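Alpha-fucosidase (Bifidobacterium bifidum, PDB 2EAC) probably hydrolyses alpha-L-fucosidic bonds, this piece of a longer membrane-associated protein carrying the catalytic domain of glycoside hydrolase family 95. Local coordinates at residues Y564-G569 and N576-S581; R678-L683 and T705-R710; F419-N424 and A506-I511. All blocks are in the same frame, centred on the assembly; numbering follows the deposited sequence.

Interaction 1: Y564-G569 and N576-S581; sequences YSPEQG and NTYESS. With DFU ((2S,3R,4S,5R)-2-methylpiperidine-3,4,5-triol), chain E.
Behind the sugar pocket of the family 95 catalytic domain, Pro566 lies on the ring of Tyr578. This joins the end of strand 558-565 to the start of helix 577-596. Pro566 CD sits over one ring face, 3.6 Å from the centroid of the Tyr578 ring and 18° off the ring normal. This is a CH-pi contact. The proline ring crosses the tyrosine at about a right angle, and Pro566 CG reaches on toward Tyr578 CZ at 3.7 Å. The tyrosine CG is anti to the backbone N (chi1 173°), which carries the ring to the proline.

A water links the two segments beside this contact. It donates to Ser565 OG at 2.8 Å and accepts from Tyr578 N at 3.0 Å. That N-H belongs to the first turn of the helix, where water can serve as its acceptor. Ser565 OG also bonds to Glu652.

Asn576 is the N-cap of the helix. Its OD1 accepts from Glu579 N at 2.9 Å in a nearly straight bond of 174°. The other branch, ND2, rests against the peptide joining Tyr564 and Ser565. Asn576 ND2 is 3.3 Å from Ser565 N, but both are donors and do not bond.

Beyond Pro566 a cis peptide leads to Glu567, whose extended side chain enters the pocket. Its OE2 accepts a weak bond from O2 of the bound iminosugar DFU at 3.4 Å, and makes a salt bridge with Arg678. Its OE1 accepts from Asn422.

The chemistry is therefore divided. A CH-pi contact and a water bridge hold Ser565 and Pro566 against the helix start, which the cap orders. Arg678, which itself binds DFU, and Asn422 hold the Glu567 carboxylate.

Interaction 2: R678-L683 and T705-R710; sequences RHMSHL and TSLRYR. With DFU ((2S,3R,4S,5R)-2-methylpiperidine-3,4,5-triol), chain E.
Arg710 grips the carbonyl of His679 side-on, with two nitrogens on one oxygen. NE donates to His679 O at 3.0 Å and NH2 donates to the same atom at 3.1 Å. The Arg710 chain bends at chi2 (-67°) and again at chi3, bringing both nitrogens round to this oxygen. The oxygen lies in the guanidinium plane; seen from the carbonyl, NE is in its plane and NH2 is tilted 31° out of it. NH2 also makes a salt bridge with Glu652. A methionine in place of Arg710 would probably leave the buried His679 carbonyl without either donor and Glu652 without this opposite charge.

Over one face of the guanidinium lies His682 CE1, 3.5 Å from Arg710 NH2. A water joins His682 NE2 to Ser706 OG, which also bonds to Ile650 N.

These bonds fasten a pocket-lining loop to helix 700-711 of the catalytic domain, an (alpha/alpha)6 barrel in this family. On the pocket side, His679 NE2 meets O2 of DFU at 2.7 Å, edge-on. Arg678 NH2 donates to this O2 at 2.8 Å.

Apolar contacts lie beside these bonds. Leu707 CD2 is shared by Met680 CE and Leu683 CD1. The Met680 and Arg710 side chains slide past each other in opposite directions, with SD against Arg710 CB.

Interaction 3: F419-N424 and A506-I511; sequences FHMNVN and AAVPWI. With DFU ((2S,3R,4S,5R)-2-methylpiperidine-3,4,5-triol), chain E.
Met421 packs against the start of helix 507-522, on Ala507, Val508 and Ile511. Met421 CB is 3.9 Å from Ala507 CB. From there CG turns anti to the carbonyl carbon (chi1 -58°), sending the chain toward the helix. The side chain crosses that of Ile511 at about a right angle, with Met421 SD 4.1 Å from Ile511 CG2. Bends at chi2 and chi3 lay Met421 CE beside Val508, 4.1 Å from its CG2 and as near to Ala507 CB. The methionine backbone is close too: Met421 O is 3.2 Å from Ala507 CB, and accepts a hydrogen bond from Gln426.

The loop continues past Trp510. Asn422 O approaches Trp510 CZ3 at 3.2 Å. Val423 lies side by side with the indole, its CB 3.6 Å from Trp510 CH2.

Val423 is the N-cap of helix 424-428. Right after it, Asn424 ND2 donates to O4 of DFU at 2.9 Å, and also bonds to Asp767. Just before Met421, the ring of His420 carries DFU C6 over one face.

The helix side is thus held mainly by apolar packing, with two backbone carbonyls set against carbon atoms, while His420 and Asn424 meet DFU.

Overall arrangement
All three contacts lie within the family 95 catalytic domain and reach the same DFU molecule. Along the chain interaction 3 closes first, then interaction 1, then interaction 2. The centre of interaction 1 is about 12 Å from each of the other two centres, which are about 18 Å apart. Interaction 1 touches both of the others: Pro566 O is probably hydrogen-bonded to Ser681 OG, and Tyr578 OH packs on Trp510. Interactions 2 and 3 meet where His679 CE1 touches Val423 CG1. Helices 507-522, 577-596 and 700-711 back the three pocket-lining segments 419-424, 564-569 and 678-683. The ligand site is thus assembled from parts distant in sequence.

Interaction 1: Y564-G569 and N576-S581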
loop_
_atom_site.group_PDB
_atom_site.type_symbol
_atom_site.label_atom_id
_atom_site.label_comp_id
_atom_site.label_asym_id
_atom_site.label_seq_id
_atom_site.Cartn_x
_atom_site.Cartn_y
_atom_site.Cartn_z
ATOM N N TYR A 564 14.177 -5.310 -17.347
ATOM C CA TYR A 564 14.993 -4.513 -16.486
ATOM C C TYR A 564 14.622 -4.911 -15.064
ATOM O O TYR A 564 13.429 -5.038 -14.755
ATOM C CB TYR A 564 14.658 -3.043 -16.674
ATOM C CG TYR A 564 15.510 -2.103 -15.861
ATOM C CD1 TYR A 564 16.889 -2.103 -15.998
ATOM C CD2 TYR A 564 14.926 -1.161 -14.990
ATOM C CE1 TYR A 564 17.685 -1.207 -15.272
ATOM C CE2 TYR A 564 15.713 -0.271 -14.263
ATOM C CZ TYR A 564 17.091 -0.303 -14.414
ATOM O OH TYR A 564 17.899 0.557 -13.705
ATOM N N SER A 565 15.628 -5.112 -14.215
ATOM C CA SER A 565 15.381 -5.435 -12.808
ATOM C C SER A 565 15.254 -4.125 -12.022
ATOM O O SER A 565 16.219 -3.354 -11.915
ATOM C CB SER A 565 16.516 -6.301 -12.274
ATOM O OG SER A 565 16.195 -6.872 -11.006
ATOM N N PRO A 566 14.051 -3.827 -11.504
ATOM C CA PRO A 566 13.973 -2.566 -10.773
ATOM C C PRO A 566 14.985 -2.499 -9.607
ATOM O O PRO A 566 15.147 -3.494 -8.887
ATOM C CB PRO A 566 12.535 -2.550 -10.249
ATOM C CG PRO A 566 11.773 -3.448 -11.184
ATOM C CD PRO A 566 12.760 -4.538 -11.539
ATOM N N GLU A 567 15.735 -1.403 -9.467
ATOM C CA GLU A 567 15.987 -0.418 -10.513
ATOM C C GLU A 567 17.516 -0.292 -10.635
ATOM O O GLU A 567 18.098 0.728 -10.304
ATOM C CB GLU A 567 15.322 0.932 -10.196
ATOM C CG GLU A 567 13.790 0.964 -10.474
ATOM C CD GLU A 567 13.154 2.353 -10.337
ATOM O OE1 GLU A 567 11.892 2.443 -10.465
ATOM O OE2 GLU A 567 13.899 3.345 -10.072
ATOM N N GLN A 568 18.157 -1.355 -11.104
ATOM C CA GLN A 568 19.618 -1.387 -11.238
ATOM C C GLN A 568 20.038 -2.383 -12.328
ATOM O O GLN A 568 19.214 -3.133 -12.877
ATOM C CB GLN A 568 20.305 -1.745 -9.906
ATOM C CG GLN A 568 20.130 -3.217 -9.509
ATOM C CD GLN A 568 21.054 -3.734 -8.388
ATOM O OE1 GLN A 568 20.889 -4.870 -7.931
ATOM N NE2 GLN A 568 22.010 -2.927 -7.956
ATOM N N GLY A 569 21.331 -2.392 -12.631
ATOM C CA GLY A 569 21.857 -3.353 -13.562
ATOM C C GLY A 569 21.598 -2.990 -15.010
ATOM O O GLY A 569 21.201 -1.865 -15.316
ATOM N N ASN A 576 14.735 -12.082 -16.306
ATOM C CA ASN A 576 15.456 -11.867 -15.045
ATOM C C ASN A 576 14.687 -12.523 -13.899
ATOM O O ASN A 576 13.554 -12.961 -14.080
ATOM C CB ASN A 576 15.781 -10.390 -14.753
ATOM C CG ASN A 576 14.536 -9.473 -14.684
ATOM O OD1 ASN A 576 13.431 -9.907 -14.342
ATOM N ND2 ASN A 576 14.736 -8.180 -14.997
ATOM N N THR A 577 15.308 -12.612 -12.725
ATOM C CA THR A 577 14.670 -13.344 -11.623
ATOM C C THR A 577 13.360 -12.680 -11.201
ATOM O O THR A 577 12.392 -13.371 -10.910
ATOM C CB THR A 577 15.634 -13.498 -10.455
ATOM O OG1 THR A 577 16.836 -14.088 -10.962
ATOM C CG2 THR A 577 15.051 -14.429 -9.365
ATOM N N TYR A 578 13.356 -11.337 -11.187
ATOM C CA TYR A 578 12.155 -10.520 -10.901
ATOM C C TYR A 578 10.913 -10.992 -11.677
ATOM O O TYR A 578 9.912 -11.467 -11.093
ATOM C CB TYR A 578 12.471 -9.051 -11.244
ATOM C CG TYR A 578 11.311 -8.061 -11.168
ATOM C CD1 TYR A 578 10.673 -7.779 -9.953
ATOM C CD2 TYR A 578 10.889 -7.364 -12.317
ATOM C CE1 TYR A 578 9.596 -6.845 -9.896
ATOM C CE2 TYR A 578 9.843 -6.411 -12.260
ATOM C CZ TYR A 578 9.217 -6.153 -11.043
ATOM O OH TYR A 578 8.179 -5.223 -11.002
ATOM N N GLU A 579 10.994 -10.860 -13.001
ATOM C CA GLU A 579 9.901 -11.218 -13.877
ATOM C C GLU A 579 9.536 -12.702 -13.848
ATOM O O GLU A 579 8.359 -13.040 -13.834
ATOM C CB GLU A 579 10.190 -10.726 -15.290
ATOM C CG GLU A 579 10.229 -9.166 -15.349
ATOM C CD GLU A 579 9.928 -8.581 -16.705
ATOM O OE1 GLU A 579 9.907 -9.328 -17.711
ATOM O OE2 GLU A 579 9.733 -7.350 -16.784
ATOM N N SER A 580 10.530 -13.584 -13.821
ATOM C CA SER A 580 10.249 -15.018 -13.742
ATOM C C SER A 580 9.577 -15.449 -12.432
ATOM O O SER A 580 8.622 -16.218 -12.442
ATOM C CB SER A 580 11.549 -15.798 -13.943
ATOM O OG SER A 580 11.927 -15.690 -15.302
ATOM N N SER A 581 10.082 -14.957 -11.305
ATOM C CA SER A 581 9.465 -15.195 -9.973
ATOM C C SER A 581 8.004 -14.750 -9.932
ATOM O O SER A 581 7.138 -15.471 -9.407
ATOM C CB SER A 581 10.257 -14.452 -8.881
ATOM O OG SER A 581 11.539 -15.022 -8.729
HETATM C C1 DFU E . 10.776 3.968 -7.503
HETATM C C2 DFU E . 11.727 3.670 -6.346
HETATM C C3 DFU E . 11.916 4.912 -5.464
HETATM C C4 DFU E . 10.569 5.434 -4.959
HETATM C C5 DFU E . 9.625 5.724 -6.142
HETATM C C6 DFU E . 8.247 6.187 -5.662
HETATM O O4 DFU E . 9.948 4.435 -4.118
HETATM O O3 DFU E . 12.764 4.584 -4.358
HETATM O O2 DFU E . 12.977 3.154 -6.852
HETATM N N5 DFU E . 9.540 4.537 -6.967
HETATM O O HOH W 1 15.792 -9.612 -11.331
#

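Interaction 2: R678-L683 and T705-R710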
loop_
_atom_site.group_PDB
_atom_site.type_symbol
_atom_site.label_atom_id
_atom_site.label_comp_id
_atom_site.label_asym_id
_atom_site.label_seq_id
_atom_site.Cartn_x
_atom_site.Cartn_y
_atom_site.Cartn_z
ATOM N N ARG A 678 18.368 -0.466 -3.092
ATOM C CA ARG A 678 17.152 -0.383 -2.311
ATOM C C ARG A 678 16.145 -1.486 -2.671
ATOM O O ARG A 678 15.511 -2.063 -1.783
ATOM C CB ARG A 678 16.535 1.011 -2.423
ATOM C CG ARG A 678 16.233 1.504 -3.852
ATOM C CD ARG A 678 15.992 3.059 -3.855
ATOM N NE ARG A 678 15.479 3.435 -5.171
ATOM C CZ ARG A 678 16.215 3.468 -6.287
ATOM N NH1 ARG A 678 17.525 3.227 -6.230
ATOM N NH2 ARG A 678 15.637 3.765 -7.455
ATOM N N HIS A 679 15.994 -1.751 -3.971
ATOM C CA HIS A 679 15.105 -2.830 -4.472
ATOM C C HIS A 679 15.779 -4.185 -4.231
ATOM O O HIS A 679 17.013 -4.287 -4.249
ATOM C CB HIS A 679 14.833 -2.650 -5.980
ATOM C CG HIS A 679 13.968 -1.472 -6.320
ATOM N ND1 HIS A 679 12.604 -1.587 -6.552
ATOM C CD2 HIS A 679 14.269 -0.158 -6.477
ATOM C CE1 HIS A 679 12.106 -0.388 -6.815
ATOM N NE2 HIS A 679 13.094 0.492 -6.785
ATOM N N MET A 680 14.973 -5.218 -4.009
ATOM C CA MET A 680 15.471 -6.582 -3.982
ATOM C C MET A 680 14.553 -7.391 -4.886
ATOM O O MET A 680 13.826 -8.284 -4.445
ATOM C CB MET A 680 15.493 -7.120 -2.548
ATOM C CG MET A 680 16.265 -6.193 -1.570
ATOM S SD MET A 680 16.480 -6.965 0.046
ATOM C CE MET A 680 14.768 -7.212 0.527
ATOM N N SER A 681 14.582 -7.044 -6.174
ATOM C CA SER A 681 13.531 -7.428 -7.099
ATOM C C SER A 681 13.627 -8.919 -7.333
ATOM O O SER A 681 12.678 -9.550 -7.766
ATOM C CB SER A 681 13.643 -6.603 -8.393
ATOM O OG SER A 681 13.210 -5.260 -8.138
ATOM N N HIS A 682 14.781 -9.486 -6.997
ATOM C CA HIS A 682 15.025 -10.900 -7.260
ATOM C C HIS A 682 14.633 -11.829 -6.097
ATOM O O HIS A 682 14.717 -13.040 -6.243
ATOM C CB HIS A 682 16.470 -11.119 -7.649
ATOM C CG HIS A 682 17.441 -10.762 -6.573
ATOM N ND1 HIS A 682 17.399 -9.560 -5.903
ATOM C CD2 HIS A 682 18.495 -11.445 -6.066
ATOM C CE1 HIS A 682 18.384 -9.521 -5.020
ATOM N NE2 HIS A 682 19.062 -10.651 -5.102
ATOM N N LEU A 683 14.179 -11.255 -4.986
ATOM C CA LEU A 683 13.795 -12.007 -3.799
ATOM C C LEU A 683 12.278 -12.024 -3.542
ATOM O O LEU A 683 11.826 -12.446 -2.468
ATOM C CB LEU A 683 14.540 -11.474 -2.572
ATOM C CG LEU A 683 16.089 -11.498 -2.627
ATOM C CD1 LEU A 683 16.696 -10.886 -1.364
ATOM C CD2 LEU A 683 16.658 -12.924 -2.834
ATOM N N THR A 705 21.693 -15.338 2.194
ATOM C CA THR A 705 22.943 -14.756 1.733
ATOM C C THR A 705 22.672 -13.436 0.978
ATOM O O THR A 705 23.304 -12.381 1.248
ATOM C CB THR A 705 23.709 -15.758 0.856
ATOM O OG1 THR A 705 24.071 -16.889 1.658
ATOM C CG2 THR A 705 24.982 -15.127 0.226
ATOM N N SER A 706 21.716 -13.502 0.051
ATOM C CA SER A 706 21.356 -12.349 -0.766
ATOM C C SER A 706 20.907 -11.214 0.167
ATOM O O SER A 706 21.345 -10.079 0.010
ATOM C CB SER A 706 20.246 -12.713 -1.744
ATOM O OG SER A 706 20.731 -13.481 -2.830
ATOM N N LEU A 707 20.066 -11.536 1.145
ATOM C CA LEU A 707 19.597 -10.550 2.100
ATOM C C LEU A 707 20.752 -9.918 2.893
ATOM O O LEU A 707 20.748 -8.722 3.096
ATOM C CB LEU A 707 18.550 -11.147 3.067
ATOM C CG LEU A 707 17.111 -11.405 2.607
ATOM C CD1 LEU A 707 16.280 -12.138 3.689
ATOM C CD2 LEU A 707 16.462 -10.072 2.170
ATOM N N ARG A 708 21.709 -10.728 3.354
ATOM C CA ARG A 708 22.844 -10.225 4.148
ATOM C C ARG A 708 23.626 -9.192 3.341
ATOM O O ARG A 708 23.924 -8.100 3.834
ATOM C CB ARG A 708 23.773 -11.379 4.601
ATOM C CG ARG A 708 23.278 -12.144 5.840
ATOM C CD ARG A 708 24.167 -13.380 6.249
ATOM N NE ARG A 708 23.335 -14.587 6.513
ATOM C CZ ARG A 708 22.539 -14.773 7.587
ATOM N NH1 ARG A 708 22.438 -13.872 8.577
ATOM N NH2 ARG A 708 21.836 -15.884 7.689
ATOM N N TYR A 709 23.953 -9.526 2.089
ATOM C CA TYR A 709 24.628 -8.572 1.209
ATOM C C TYR A 709 23.833 -7.273 0.999
ATOM O O TYR A 709 24.430 -6.189 0.968
ATOM C CB TYR A 709 24.938 -9.232 -0.121
ATOM C CG TYR A 709 26.158 -10.133 -0.069
ATOM C CD1 TYR A 709 27.406 -9.631 0.360
ATOM C CD2 TYR A 709 26.091 -11.469 -0.502
ATOM C CE1 TYR A 709 28.549 -10.451 0.384
ATOM C CE2 TYR A 709 27.247 -12.303 -0.489
ATOM C CZ TYR A 709 28.457 -11.776 -0.039
ATOM O OH TYR A 709 29.600 -12.561 -0.025
ATOM N N ARG A 710 22.499 -7.392 0.845
ATOM C CA ARG A 710 21.612 -6.232 0.688
ATOM C C ARG A 710 21.442 -5.359 1.947
ATOM O O ARG A 710 20.934 -4.236 1.847
ATOM C CB ARG A 710 20.241 -6.678 0.159
ATOM C CG ARG A 710 20.177 -6.941 -1.356
ATOM C CD ARG A 710 20.365 -5.625 -2.161
ATOM N NE ARG A 710 19.563 -5.589 -3.388
ATOM C CZ ARG A 710 19.898 -6.210 -4.513
ATOM N NH1 ARG A 710 21.020 -6.924 -4.578
ATOM N NH2 ARG A 710 19.103 -6.138 -5.570
HETATM C C1 DFU E . 10.776 3.968 -7.503
HETATM C C2 DFU E . 11.727 3.670 -6.346
HETATM C C3 DFU E . 11.916 4.912 -5.464
HETATM C C4 DFU E . 10.569 5.434 -4.959
HETATM C C5 DFU E . 9.625 5.724 -6.142
HETATM C C6 DFU E . 8.247 6.187 -5.662
HETATM O O4 DFU E . 9.948 4.435 -4.118
HETATM O O3 DFU E . 12.764 4.584 -4.358
HETATM O O2 DFU E . 12.977 3.154 -6.852
HETATM N N5 DFU E . 9.540 4.537 -6.967
HETATM O O HOH W 2 16.603 -5.266 -7.426
HETATM O O HOH W 3 21.739 -11.141 -4.246
#

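Interaction 3: F419-N424 and A506-I511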
loop_
_atom_site.group_PDB
_atom_site.type_symbol
_atom_site.label_atom_id
_atom_site.label_comp_id
_atom_site.label_asym_id
_atom_site.label_seq_id
_atom_site.Cartn_x
_atom_site.Cartn_y
_atom_site.Cartn_z
ATOM N N PHE A 419 0.321 6.073 -8.337
ATOM C CA PHE A 419 0.189 4.618 -8.073
ATOM C C PHE A 419 1.378 3.936 -8.735
ATOM O O PHE A 419 1.455 3.810 -9.984
ATOM C CB PHE A 419 -1.175 4.072 -8.555
ATOM C CG PHE A 419 -2.360 4.890 -8.052
ATOM C CD1 PHE A 419 -2.801 4.767 -6.729
ATOM C CD2 PHE A 419 -3.012 5.794 -8.887
ATOM C CE1 PHE A 419 -3.874 5.526 -6.263
ATOM C CE2 PHE A 419 -4.088 6.555 -8.437
ATOM C CZ PHE A 419 -4.519 6.426 -7.100
ATOM N N HIS A 420 2.330 3.545 -7.892
ATOM C CA HIS A 420 3.630 3.127 -8.350
ATOM C C HIS A 420 3.739 1.620 -8.138
ATOM O O HIS A 420 3.793 1.149 -6.988
ATOM C CB HIS A 420 4.686 3.877 -7.531
ATOM C CG HIS A 420 5.670 4.633 -8.359
ATOM N ND1 HIS A 420 6.911 4.121 -8.689
ATOM C CD2 HIS A 420 5.605 5.870 -8.915
ATOM C CE1 HIS A 420 7.567 5.013 -9.416
ATOM N NE2 HIS A 420 6.799 6.079 -9.564
ATOM N N MET A 421 3.754 0.871 -9.236
ATOM C CA MET A 421 3.446 -0.549 -9.176
ATOM C C MET A 421 4.686 -1.412 -9.372
ATOM O O MET A 421 4.568 -2.573 -9.795
ATOM C CB MET A 421 2.374 -0.937 -10.212
ATOM C CG MET A 421 1.046 -0.230 -10.121
ATOM S SD MET A 421 -0.348 -1.335 -10.588
ATOM C CE MET A 421 0.052 -1.911 -12.246
ATOM N N ASN A 422 5.873 -0.874 -9.079
ATOM C CA ASN A 422 7.063 -1.729 -9.070
ATOM C C ASN A 422 7.590 -2.003 -7.666
ATOM O O ASN A 422 8.777 -2.347 -7.513
ATOM C CB ASN A 422 8.186 -1.264 -10.036
ATOM C CG ASN A 422 8.906 -0.010 -9.558
ATOM O OD1 ASN A 422 8.380 0.737 -8.727
ATOM N ND2 ASN A 422 10.116 0.234 -10.096
ATOM N N VAL A 423 6.721 -1.785 -6.668
ATOM C CA VAL A 423 6.883 -2.204 -5.242
ATOM C C VAL A 423 5.951 -1.392 -4.327
ATOM O O VAL A 423 5.488 -1.904 -3.309
ATOM C CB VAL A 423 8.348 -2.115 -4.654
ATOM C CG1 VAL A 423 8.903 -0.669 -4.666
ATOM C CG2 VAL A 423 8.424 -2.730 -3.197
ATOM N N ASN A 424 5.703 -0.121 -4.662
ATOM C CA ASN A 424 5.139 0.753 -3.652
ATOM C C ASN A 424 3.656 0.518 -3.390
ATOM O O ASN A 424 3.231 0.479 -2.209
ATOM C CB ASN A 424 5.410 2.236 -3.957
ATOM C CG ASN A 424 6.837 2.480 -4.365
ATOM O OD1 ASN A 424 7.192 2.276 -5.512
ATOM N ND2 ASN A 424 7.661 2.884 -3.419
ATOM N N ALA A 506 5.701 -6.692 -15.688
ATOM C CA ALA A 506 5.463 -7.649 -14.591
ATOM C C ALA A 506 4.792 -6.987 -13.381
ATOM O O ALA A 506 4.356 -7.678 -12.446
ATOM C CB ALA A 506 6.786 -8.342 -14.145
ATOM N N ALA A 507 4.725 -5.651 -13.390
ATOM C CA ALA A 507 3.917 -4.891 -12.408
ATOM C C ALA A 507 2.500 -5.443 -12.256
ATOM O O ALA A 507 1.912 -5.428 -11.158
ATOM C CB ALA A 507 3.814 -3.419 -12.832
ATOM N N VAL A 508 1.908 -5.840 -13.373
ATOM C CA VAL A 508 0.541 -6.364 -13.316
ATOM C C VAL A 508 0.490 -7.723 -12.612
ATOM O O VAL A 508 -0.166 -7.819 -11.561
ATOM C CB VAL A 508 -0.197 -6.314 -14.670
ATOM C CG1 VAL A 508 -1.566 -6.924 -14.517
ATOM C CG2 VAL A 508 -0.335 -4.837 -15.123
ATOM N N PRO A 509 1.239 -8.756 -13.116
ATOM C CA PRO A 509 1.413 -9.958 -12.295
ATOM C C PRO A 509 1.609 -9.688 -10.804
ATOM O O PRO A 509 0.993 -10.333 -9.990
ATOM C CB PRO A 509 2.674 -10.587 -12.901
ATOM C CG PRO A 509 2.504 -10.316 -14.317
ATOM C CD PRO A 509 1.936 -8.920 -14.400
ATOM N N TRP A 510 2.451 -8.727 -10.441
ATOM C CA TRP A 510 2.768 -8.532 -9.052
ATOM C C TRP A 510 1.598 -7.945 -8.307
ATOM O O TRP A 510 1.246 -8.447 -7.266
ATOM C CB TRP A 510 4.019 -7.665 -8.902
ATOM C CG TRP A 510 4.565 -7.539 -7.484
ATOM C CD1 TRP A 510 4.084 -8.127 -6.345
ATOM C CD2 TRP A 510 5.727 -6.789 -7.083
ATOM N NE1 TRP A 510 4.872 -7.786 -5.273
ATOM C CE2 TRP A 510 5.874 -6.957 -5.692
ATOM C CE3 TRP A 510 6.649 -5.983 -7.769
ATOM C CZ2 TRP A 510 6.905 -6.343 -4.960
ATOM C CZ3 TRP A 510 7.696 -5.366 -7.024
ATOM C CH2 TRP A 510 7.812 -5.580 -5.649
ATOM N N ILE A 511 0.967 -6.893 -8.810
ATOM C CA ILE A 511 -0.225 -6.369 -8.102
ATOM C C ILE A 511 -1.369 -7.412 -8.023
ATOM O O ILE A 511 -2.207 -7.352 -7.125
ATOM C CB ILE A 511 -0.713 -4.998 -8.713
ATOM C CG1 ILE A 511 -1.552 -4.196 -7.672
ATOM C CG2 ILE A 511 -1.456 -5.258 -10.058
ATOM C CD1 ILE A 511 -0.749 -3.610 -6.493
HETATM C C1 DFU E . 10.776 3.968 -7.503
HETATM C C2 DFU E . 11.727 3.670 -6.346
HETATM C C3 DFU E . 11.916 4.912 -5.464
HETATM C C4 DFU E . 10.569 5.434 -4.959
HETATM C C5 DFU E . 9.625 5.724 -6.142
HETATM C C6 DFU E . 8.247 6.187 -5.662
HETATM O O4 DFU E . 9.948 4.435 -4.118
HETATM O O3 DFU E . 12.764 4.584 -4.358
HETATM O O2 DFU E . 12.977 3.154 -6.852
HETATM N N5 DFU E . 9.540 4.537 -6.967
#